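Local coordinates for protein shikimate 5-dehydrogenase (Mycobacterium fortuitum subsp. fortuitum DSM 46621, PDB 4XIJ) that probably catalyses the NADP-dependent interconversion of 3-dehydroshikimate and shikimate, the fourth of the seven steps to chorismate, precursor of the aromatic amino acids, at residues 120-125 with 241-246; 140-145 with 151-156; 49-52 with 58-61. All coordinates share one frame; numbering follows the deposited sequence. Where two conformers were deposited one is given.

Contact 1: 120-125 with 241-246; sequences GALGTA and EAINGL
With CG1 of Ile243 set beside its own backbone N (chi1 -59°) and CG2 opposite that N, both branches of the side chain run from the strand towards Ala121 and Leu122 at the end of helix 114-122. The extended CG1 branch (chi2 153°) carries CD1 furthest: it lies 3.6 Å from the carbonyl O of Ala121, and meets CD2 of Leu122 more loosely, at 4.4 Å. CG2 lies beside the same carbonyl, 4.1 Å from Ala121 O, and 4.5 Å from CB of Ala121. Leu122 has its CB directed away from the strand, yet a chi1 of -100°, off the staggered positions, places the leucine so that CD2, the branch that is not extended, turns back towards Ile243. This is helix-on-sheet packing at the edge of the parallel, Rossmann-like six-stranded sheet, in which 241-243 is an outermost strand bonded through its backbone to 218-221. Leu220 on that neighbouring strand touches Ala121, Leu122 and Ile243 alike and so lines the same apolar patch. Arg218 adds polar links at its margin, forming a salt bridge from NE to Glu241 OE1 and a hydrogen bond from NH2 to the carbonyl O of Leu122. On the other segment, Asn244 OD1 accepts a capping bond from Leu246 N (3.0 Å) where helix 246-261 begins, the N-H coming in tilted from the plane of the side-chain carbonyl.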
ATOM      1  N   GLY A 120      -8.059   2.714   3.056  1.00  8.40           N
ATOM      2  CA  GLY A 120      -8.288   4.143   3.187  1.00  7.70           C
ATOM      3  C   GLY A 120      -8.722   4.731   1.851  1.00  7.25           C
ATOM      4  O   GLY A 120      -9.632   5.586   1.802  1.00  9.91           O
ATOM      5  N   ALA A 121      -8.038   4.356   0.761  1.00  8.16           N
ATOM      6  CA  ALA A 121      -8.379   4.960  -0.543  1.00  8.98           C
ATOM      7  C   ALA A 121      -9.756   4.541  -1.029  1.00  9.36           C
ATOM      8  O   ALA A 121     -10.490   5.346  -1.612  1.00 10.55           O
ATOM      9  CB  ALA A 121      -7.305   4.572  -1.591  1.00  9.22           C
ATOM     10  N   LEU A 122     -10.104   3.273  -0.819  1.00  9.21           N
ATOM     11  CA  LEU A 122     -11.374   2.764  -1.320  1.00 10.98           C
ATOM     12  C   LEU A 122     -12.558   3.096  -0.420  1.00 10.89           C
ATOM     13  O   LEU A 122     -13.674   3.293  -0.900  1.00 12.16           O
ATOM     14  CB  LEU A 122     -11.289   1.255  -1.465  1.00 12.77           C
ATOM     15  CG  LEU A 122     -11.041   0.687  -2.834  1.00 15.82           C
ATOM     16  CD1 LEU A 122     -11.033  -0.863  -2.746  1.00 15.41           C
ATOM     17  CD2 LEU A 122     -12.160   1.133  -3.831  1.00 15.39           C
ATOM     18  N   GLY A 123     -12.335   3.145   0.887  1.00 11.19           N
ATOM     19  CA  GLY A 123     -13.440   3.321   1.821  1.00 11.72           C
ATOM     20  C   GLY A 123     -14.182   2.029   2.119  1.00 11.78           C
ATOM     21  O   GLY A 123     -14.124   1.501   3.245  1.00 13.10           O
ATOM     22  N   THR A 124     -14.939   1.547   1.135  1.00 10.36           N
ATOM     23  CA  THR A 124     -15.544   0.203   1.189  1.00  9.92           C
ATOM     24  C   THR A 124     -15.386  -0.404  -0.195  1.00 10.59           C
ATOM     25  O   THR A 124     -15.194   0.309  -1.189  1.00 12.06           O
ATOM     26  CB  THR A 124     -17.042   0.251   1.583  1.00 11.01           C
ATOM     27  OG1 THR A 124     -17.547  -1.071   1.771  1.00 11.36           O
ATOM     28  CG2 THR A 124     -17.891   0.944   0.481  1.00 13.27           C
ATOM     29  N   ALA A 125     -15.453  -1.729  -0.263  1.00 10.80           N
ATOM     30  CA  ALA A 125     -15.386  -2.411  -1.548  1.00  9.63           C
ATOM     31  C   ALA A 125     -16.651  -3.243  -1.818  1.00  9.00           C
ATOM     32  O   ALA A 125     -16.648  -4.110  -2.707  1.00 11.15           O
ATOM     33  CB  ALA A 125     -14.134  -3.313  -1.594  1.00  9.39           C
ATOM     34  N   GLU A 241     -16.823   5.470 -10.553  1.00 10.69           N
ATOM     35  CA  GLU A 241     -15.840   6.284  -9.860  1.00 12.02           C
ATOM     36  C   GLU A 241     -14.467   5.671  -9.989  1.00  9.64           C
ATOM     37  O   GLU A 241     -14.293   4.465  -9.735  1.00 10.04           O
ATOM     38  CB  GLU A 241     -16.206   6.399  -8.369  1.00 14.94           C
ATOM     39  CG  GLU A 241     -15.181   7.269  -7.608  1.00 17.73           C
ATOM     40  CD  GLU A 241     -15.400   7.324  -6.106  1.00 22.17           C
ATOM     41  OE1 GLU A 241     -16.248   6.558  -5.592  1.00 23.31           O
ATOM     42  OE2 GLU A 241     -14.713   8.139  -5.453  1.00 24.16           O
ATOM     43  N   ALA A 242     -13.489   6.491 -10.342  1.00  9.97           N
ATOM     44  CA  ALA A 242     -12.112   6.055 -10.431  1.00 10.88           C
ATOM     45  C   ALA A 242     -11.304   6.855  -9.416  1.00 10.06           C
ATOM     46  O   ALA A 242     -11.425   8.089  -9.331  1.00 13.52           O
ATOM     47  CB  ALA A 242     -11.548   6.268 -11.864  1.00 11.59           C
ATOM     48  N   ILE A 243     -10.490   6.153  -8.644  1.00  9.35           N
ATOM     49  CA  ILE A 243      -9.619   6.734  -7.620  1.00  9.71           C
ATOM     50  C   ILE A 243      -8.176   6.400  -7.984  1.00  9.05           C
ATOM     51  O   ILE A 243      -7.914   5.244  -8.383  1.00 10.36           O
ATOM     52  CB  ILE A 243      -9.930   6.133  -6.246  1.00 10.80           C
ATOM     53  CG1 ILE A 243     -11.392   6.393  -5.879  1.00 13.14           C
ATOM     54  CG2 ILE A 243      -9.022   6.701  -5.154  1.00 10.23           C
ATOM     55  CD1 ILE A 243     -11.944   5.364  -4.953  1.00 15.90           C
ATOM     56  N   ASN A 244      -7.239   7.352  -7.889  1.00 10.69           N
ATOM     57  CA  ASN A 244      -5.865   6.963  -8.283  1.00 10.39           C
ATOM     58  C   ASN A 244      -4.904   6.668  -7.150  1.00 10.71           C
ATOM     59  O   ASN A 244      -5.222   6.847  -5.977  1.00 10.63           O
ATOM     60  CB  ASN A 244      -5.228   7.988  -9.241  1.00 10.79           C
ATOM     61  CG  ASN A 244      -4.867   9.332  -8.613  1.00 11.22           C
ATOM     62  OD1 ASN A 244      -4.366   9.410  -7.509  1.00 11.27           O
ATOM     63  ND2 ASN A 244      -5.003  10.378  -9.406  1.00 13.26           N
ATOM     64  N   GLY A 245      -3.713   6.191  -7.529  1.00 10.39           N
ATOM     65  CA  GLY A 245      -2.762   5.684  -6.563  1.00  9.90           C
ATOM     66  C   GLY A 245      -2.226   6.703  -5.592  1.00  9.64           C
ATOM     67  O   GLY A 245      -1.692   6.303  -4.566  1.00 10.42           O
ATOM     68  N   LEU A 246      -2.349   8.000  -5.880  1.00 10.60           N
ATOM     69  CA  LEU A 246      -1.911   8.993  -4.867  1.00 10.20           C
ATOM     70  C   LEU A 246      -2.700   8.796  -3.578  1.00  9.62           C
ATOM     71  O   LEU A 246      -2.181   9.063  -2.487  1.00  9.16           O
ATOM     72  CB  LEU A 246      -2.065  10.442  -5.346  1.00  9.65           C
ATOM     73  CG  LEU A 246      -1.061  10.795  -6.438  1.00 11.18           C
ATOM     74  CD1 LEU A 246      -1.464  12.179  -6.967  1.00 12.62           C
ATOM     75  CD2 LEU A 246       0.411  10.783  -5.915  1.00 12.58           C
TER

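Contact 2: 140-145 with 151-156; sequences AAVVAL and QRITIV
Apolar packing of helix against strand defines this buried contact, in which Val142 and Leu145 of helix 138-147 meet Ile153 and Ile155 of the strand that follows it. Together with strand 128-132 they belong to a right-handed beta-alpha-beta unit of the Rossmann-like sheet, and the axes of the two segments run nearly antiparallel (162°) at a closest approach of 9.6 Å. Ile153 is the central side chain. Its extended CG1 branch brings CD1 to 3.8 Å from CB of Leu145 and 4.1 Å from CG1 of Val142, with the carbonyl O of Val142 also close by, 3.6 Å from CD1. The other methyl of Val142, CG2, reaches CD1 of Ile155 at 3.8 Å, the two side chains crossing at about a right angle. Ile155 manages this through a folded chain (chi2 -61°), which bends CD1 towards the helix. Leu145 continues onto Ala129 and Val131 of strand 128-132, while Val142 and Ile155 are also covered by helix 160-172. Since the touching side chains are all aliphatic, helix and strand are held here by van der Waals contact and exclusion of water, without polar pairing between them.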
ATOM      1  N   ALA A 140      -0.978  -7.209  -0.473  1.00  9.77           N
ATOM      2  CA  ALA A 140      -1.555  -6.180   0.370  1.00 10.37           C
ATOM      3  C   ALA A 140      -2.972  -5.827  -0.048  1.00  9.15           C
ATOM      4  O   ALA A 140      -3.828  -5.521   0.819  1.00  8.93           O
ATOM      5  CB  ALA A 140      -0.673  -4.908   0.371  1.00 11.57           C
ATOM      6  N   ALA A 141      -3.220  -5.811  -1.373  1.00  8.66           N
ATOM      7  CA  ALA A 141      -4.564  -5.536  -1.864  1.00  7.94           C
ATOM      8  C   ALA A 141      -5.554  -6.620  -1.368  1.00  8.18           C
ATOM      9  O   ALA A 141      -6.664  -6.294  -0.942  1.00  8.97           O
ATOM     10  CB  ALA A 141      -4.579  -5.447  -3.389  1.00  9.78           C
ATOM     11  N   VAL A 142      -5.166  -7.896  -1.415  1.00  8.34           N
ATOM     12  CA  VAL A 142      -6.038  -8.991  -0.961  1.00  8.49           C
ATOM     13  C   VAL A 142      -6.364  -8.851   0.533  1.00  8.77           C
ATOM     14  O   VAL A 142      -7.531  -8.924   0.926  1.00  8.41           O
ATOM     15  CB  VAL A 142      -5.399 -10.357  -1.231  1.00  8.17           C
ATOM     16  CG1 VAL A 142      -6.198 -11.503  -0.527  1.00  9.73           C
ATOM     17  CG2 VAL A 142      -5.333 -10.614  -2.765  1.00  8.97           C
ATOM     18  N   VAL A 143      -5.331  -8.601   1.357  1.00  8.58           N
ATOM     19  CA  VAL A 143      -5.550  -8.505   2.800  1.00  8.66           C
ATOM     20  C   VAL A 143      -6.427  -7.265   3.090  1.00  8.41           C
ATOM     21  O   VAL A 143      -7.350  -7.370   3.872  1.00  9.15           O
ATOM     22  CB  VAL A 143      -4.212  -8.448   3.545  1.00  9.30           C
ATOM     23  CG1 VAL A 143      -4.378  -8.048   5.018  1.00  9.37           C
ATOM     24  CG2 VAL A 143      -3.461  -9.817   3.441  1.00 10.60           C
ATOM     25  N   ALA A 144      -6.179  -6.152   2.397  1.00  7.70           N
ATOM     26  CA  ALA A 144      -7.024  -4.979   2.564  1.00  7.78           C
ATOM     27  C   ALA A 144      -8.463  -5.250   2.203  1.00  7.74           C
ATOM     28  O   ALA A 144      -9.372  -4.812   2.920  1.00  7.98           O
ATOM     29  CB  ALA A 144      -6.480  -3.809   1.737  1.00  8.70           C
ATOM     30  N   LEU A 145      -8.698  -5.944   1.082  1.00  7.42           N
ATOM     31  CA  LEU A 145     -10.082  -6.216   0.710  1.00  8.06           C
ATOM     32  C   LEU A 145     -10.748  -7.089   1.768  1.00  7.74           C
ATOM     33  O   LEU A 145     -11.933  -6.855   2.116  1.00  8.06           O
ATOM     34  CB  LEU A 145     -10.141  -6.846  -0.699  1.00  7.80           C
ATOM     35  CG  LEU A 145      -9.809  -5.860  -1.816  1.00  8.13           C
ATOM     36  CD1 LEU A 145      -9.626  -6.679  -3.142  1.00  9.41           C
ATOM     37  CD2 LEU A 145     -10.864  -4.797  -1.982  1.00  8.72           C
ATOM     38  N   GLN A 151     -17.043 -10.162   0.748  1.00  9.62           N
ATOM     39  CA  GLN A 151     -17.368 -11.574   0.843  0.51 10.13           C
ATOM     40  C   GLN A 151     -16.515 -12.411  -0.137  1.00  9.49           C
ATOM     41  O   GLN A 151     -16.085 -13.512   0.219  1.00 10.61           O
ATOM     42  CB  GLN A 151     -18.878 -11.778   0.602  0.51 11.96           C
ATOM     43  CG  GLN A 151     -19.353 -13.228   0.759  0.51 13.67           C
ATOM     44  CD  GLN A 151     -19.243 -13.970  -0.534  0.51 16.58           C
ATOM     45  OE1 GLN A 151     -19.251 -13.355  -1.595  0.51 18.74           O
ATOM     46  NE2 GLN A 151     -19.131 -15.288  -0.467  0.51 17.65           N
ATOM     47  N   ARG A 152     -16.239 -11.887  -1.337  1.00  9.83           N
ATOM     48  CA  ARG A 152     -15.495 -12.640  -2.344  1.00 10.43           C
ATOM     49  C   ARG A 152     -14.418 -11.757  -2.974  1.00  9.38           C
ATOM     50  O   ARG A 152     -14.684 -10.599  -3.331  1.00 11.55           O
ATOM     51  CB  ARG A 152     -16.434 -13.145  -3.448  1.00 12.05           C
ATOM     52  CG  ARG A 152     -15.695 -13.921  -4.550  1.00 14.35           C
ATOM     53  CD  ARG A 152     -16.608 -14.642  -5.554  1.00 16.89           C
ATOM     54  NE  ARG A 152     -17.231 -15.825  -4.939  1.00 20.27           N
ATOM     55  CZ  ARG A 152     -16.657 -17.029  -4.816  1.00 22.49           C
ATOM     56  NH1 ARG A 152     -15.419 -17.248  -5.252  1.00 23.13           N
ATOM     57  NH2 ARG A 152     -17.321 -18.024  -4.230  1.00 23.86           N
ATOM     58  N   ILE A 153     -13.221 -12.304  -3.137  1.00  8.40           N
ATOM     59  CA  ILE A 153     -12.124 -11.659  -3.827  1.00  8.09           C
ATOM     60  C   ILE A 153     -11.770 -12.492  -5.038  1.00  8.26           C
ATOM     61  O   ILE A 153     -11.458 -13.687  -4.909  1.00  9.60           O
ATOM     62  CB  ILE A 153     -10.904 -11.534  -2.894  1.00  8.60           C
ATOM     63  CG1 ILE A 153     -11.275 -10.665  -1.690  1.00  9.83           C
ATOM     64  CG2 ILE A 153      -9.748 -10.936  -3.632  1.00 10.04           C
ATOM     65  CD1 ILE A 153     -10.243 -10.677  -0.569  1.00 11.25           C
ATOM     66  N   THR A 154     -11.892 -11.900  -6.218  1.00  8.89           N
ATOM     67  CA  THR A 154     -11.534 -12.593  -7.459  1.00  9.36           C
ATOM     68  C   THR A 154     -10.231 -11.996  -8.004  1.00  8.73           C
ATOM     69  O   THR A 154     -10.125 -10.768  -8.211  1.00  9.59           O
ATOM     70  CB  THR A 154     -12.661 -12.460  -8.508  1.00  9.60           C
ATOM     71  OG1 THR A 154     -13.873 -12.989  -7.967  1.00 11.09           O
ATOM     72  CG2 THR A 154     -12.343 -13.183  -9.840  1.00 10.67           C
ATOM     73  N   ILE A 155      -9.260 -12.861  -8.267  1.00  8.72           N
ATOM     74  CA  ILE A 155      -7.961 -12.446  -8.797  1.00  8.10           C
ATOM     75  C   ILE A 155      -8.075 -12.519 -10.316  1.00  8.99           C
ATOM     76  O   ILE A 155      -8.234 -13.604 -10.898  1.00 10.93           O
ATOM     77  CB  ILE A 155      -6.822 -13.354  -8.309  1.00  9.47           C
ATOM     78  CG1 ILE A 155      -6.846 -13.502  -6.790  1.00  9.51           C
ATOM     79  CG2 ILE A 155      -5.449 -12.805  -8.787  1.00 11.02           C
ATOM     80  CD1 ILE A 155      -6.675 -12.196  -5.940  1.00 10.10           C
ATOM     81  N   VAL A 156      -8.018 -11.366 -10.960  1.00  8.32           N
ATOM     82  CA  VAL A 156      -8.122 -11.263 -12.423  1.00  9.43           C
ATOM     83  C   VAL A 156      -6.727 -11.094 -12.935  1.00 10.22           C
ATOM     84  O   VAL A 156      -6.113 -10.038 -12.771  1.00  9.99           O
ATOM     85  CB  VAL A 156      -9.049 -10.079 -12.824  1.00  9.74           C
ATOM     86  CG1 VAL A 156      -9.079  -9.877 -14.310  1.00 10.34           C
ATOM     87  CG2 VAL A 156     -10.468 -10.265 -12.230  1.00 10.80           C
TER

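Contact 3: 49-52 with 58-61; sequences IECT and GLVS
Apolar contacts join the two segments, and all of them pass through one methyl group, CD2 of Leu59. It sits against both Ile49 and Cys51, two residues apart on the chain and both with CB directed towards the helix. CD2 lies 3.9 Å from CG2 of Ile49 and 3.7 Å from SG of Cys51. Leu59 is modelled in two conformations, and these contacts hold for the one described. The side chain leaves the helix with CG opposite its backbone N (chi1 178°); with chi2 at 63° CD1 is folded aside and CD2 continues the extended chain to Ile49 and Cys51. Ile49 offers its short branch, while Cys51, its sulfur turned opposite the backbone N (chi1 -168°), places SG against CD2 of Leu59. Because the sulfur faces a methyl group, this contact is a van der Waals one.

Polar interactions lie around this patch and bind each segment to its own surroundings. Thr52 N donates to Gln55 OE1 in the connection between strand and helix, and Ser61 OG is hydrogen-bonded to Pro57 O one turn back in the helix. Backbone bonds pair Ile49 with Val18 and Cys51 with Gly20.

Strand 45-50 is an outermost strand of the mixed sheet in the predicted substrate-binding domain, and helix 56-61 follows it closely in the chain. Leu19 on the adjoining strand 15-20 touches Ile49, Leu59 and Val60, while helix 77-83 meets the helix through Phe83.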
ATOM      1  N   ILE A  49      17.724   6.327   2.345  1.00 14.20           N
ATOM      2  CA  ILE A  49      18.885   5.451   2.432  1.00 14.44           C
ATOM      3  C   ILE A  49      18.763   4.310   1.443  1.00 14.05           C
ATOM      4  O   ILE A  49      17.867   3.485   1.546  1.00 14.26           O
ATOM      5  CB  ILE A  49      19.068   4.914   3.872  1.00 15.22           C
ATOM      6  CG1 ILE A  49      19.165   6.076   4.869  1.00 16.47           C
ATOM      7  CG2 ILE A  49      20.325   4.101   3.946  1.00 15.55           C
ATOM      8  CD1 ILE A  49      19.114   5.674   6.366  1.00 17.24           C
ATOM      9  N   GLU A  50      19.663   4.271   0.471  1.00 14.72           N
ATOM     10  CA  GLU A  50      19.682   3.154  -0.458  1.00 14.71           C
ATOM     11  C   GLU A  50      20.085   1.908   0.327  1.00 13.12           C
ATOM     12  O   GLU A  50      21.058   1.922   1.103  1.00 14.45           O
ATOM     13  CB  GLU A  50      20.646   3.420  -1.629  1.00 18.84           C
ATOM     14  CG  GLU A  50      20.481   2.405  -2.759  1.00 23.12           C
ATOM     15  CD  GLU A  50      21.371   2.662  -3.965  1.00 29.51           C
ATOM     16  OE1 GLU A  50      22.166   3.635  -3.941  1.00 32.01           O
ATOM     17  OE2 GLU A  50      21.282   1.845  -4.919  1.00 32.85           O
ATOM     18  N   CYS A  51      19.316   0.835   0.163  1.00 10.70           N
ATOM     19  CA  CYS A  51      19.428  -0.340   1.038  1.00 10.72           C
ATOM     20  C   CYS A  51      18.864  -1.559   0.330  1.00 10.89           C
ATOM     21  O   CYS A  51      17.709  -1.522  -0.104  1.00 12.47           O
ATOM     22  CB  CYS A  51      18.652  -0.128   2.346  1.00 11.31           C
ATOM     23  SG  CYS A  51      18.987  -1.343   3.592  1.00 12.78           S
ATOM     24  N   THR A  52      19.676  -2.612   0.162  1.00 10.19           N
ATOM     25  CA  THR A  52      19.180  -3.886  -0.368  1.00  9.71           C
ATOM     26  C   THR A  52      18.489  -4.695   0.733  1.00  9.96           C
ATOM     27  O   THR A  52      18.577  -4.325   1.919  1.00  9.03           O
ATOM     28  CB  THR A  52      20.315  -4.719  -0.943  1.00  9.31           C
ATOM     29  OG1 THR A  52      21.145  -5.119   0.161  1.00  8.96           O
ATOM     30  CG2 THR A  52      21.091  -3.897  -2.018  1.00 11.01           C
ATOM     31  N   GLY A  58      21.396  -5.403   9.113  1.00  9.96           N
ATOM     32  CA  GLY A  58      22.558  -4.764   9.703  1.00  9.35           C
ATOM     33  C   GLY A  58      22.397  -3.270   9.855  1.00 10.22           C
ATOM     34  O   GLY A  58      22.836  -2.675  10.834  1.00 11.41           O
ATOM     35  N   LEU A  59      21.756  -2.644   8.882  1.00  8.93           N
ATOM     36  CA  LEU A  59      21.554  -1.211   8.924  0.59  8.89           C
ATOM     37  C   LEU A  59      20.672  -0.848  10.135  1.00  8.82           C
ATOM     38  O   LEU A  59      21.012   0.030  10.947  1.00 10.30           O
ATOM     39  CB  LEU A  59      20.894  -0.761   7.620  0.59  9.27           C
ATOM     40  CG  LEU A  59      20.587   0.727   7.550  0.59 10.89           C
ATOM     41  CD1 LEU A  59      21.882   1.485   7.620  0.59 11.22           C
ATOM     42  CD2 LEU A  59      19.851   1.032   6.276  0.59 11.26           C
ATOM     43  N   VAL A  60      19.503  -1.490  10.247  1.00  9.02           N
ATOM     44  CA  VAL A  60      18.572  -1.116  11.313  1.00  9.23           C
ATOM     45  C   VAL A  60      19.129  -1.486  12.686  1.00  9.67           C
ATOM     46  O   VAL A  60      18.934  -0.737  13.649  1.00  9.76           O
ATOM     47  CB  VAL A  60      17.186  -1.761  11.082  1.00  9.66           C
ATOM     48  CG1 VAL A  60      16.176  -1.255  12.090  1.00 10.94           C
ATOM     49  CG2 VAL A  60      16.662  -1.388   9.651  1.00 10.58           C
ATOM     50  N   SER A  61      19.876  -2.598  12.757  1.00  8.91           N
ATOM     51  CA  SER A  61      20.412  -3.061  14.028  1.00 11.40           C
ATOM     52  C   SER A  61      21.329  -2.035  14.631  1.00 13.89           C
ATOM     53  O   SER A  61      21.397  -1.943  15.841  1.00 15.27           O
ATOM     54  CB  SER A  61      21.220  -4.364  13.887  1.00 11.85           C
ATOM     55  OG  SER A  61      20.414  -5.470  13.490  1.00 13.95           O
TER

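In the fold
Contacts 1 and 2 both pack on the same parallel sheet, with centres 14 Å apart, and contact 2 is nested in the chain loop closed by contact 1. They touch directly: CB of Ala125 lies 3.6 Å from CD2 of Leu145, and CD1 of Leu122 is 4.0 Å from that same methyl. Val142 of contact 2 lies near, without touching, Gly133, Gly135 and Ala138, a GxGxxA sequence consistent with the dinucleotide-binding turn of a Rossmann fold. Contact 3 involves the edge of the other, mixed sheet, within the predicted substrate-binding domain, on the opposite side of the chain's centre. Its centre is 32 Å from that of contact 1 and 31 Å from that of contact 2.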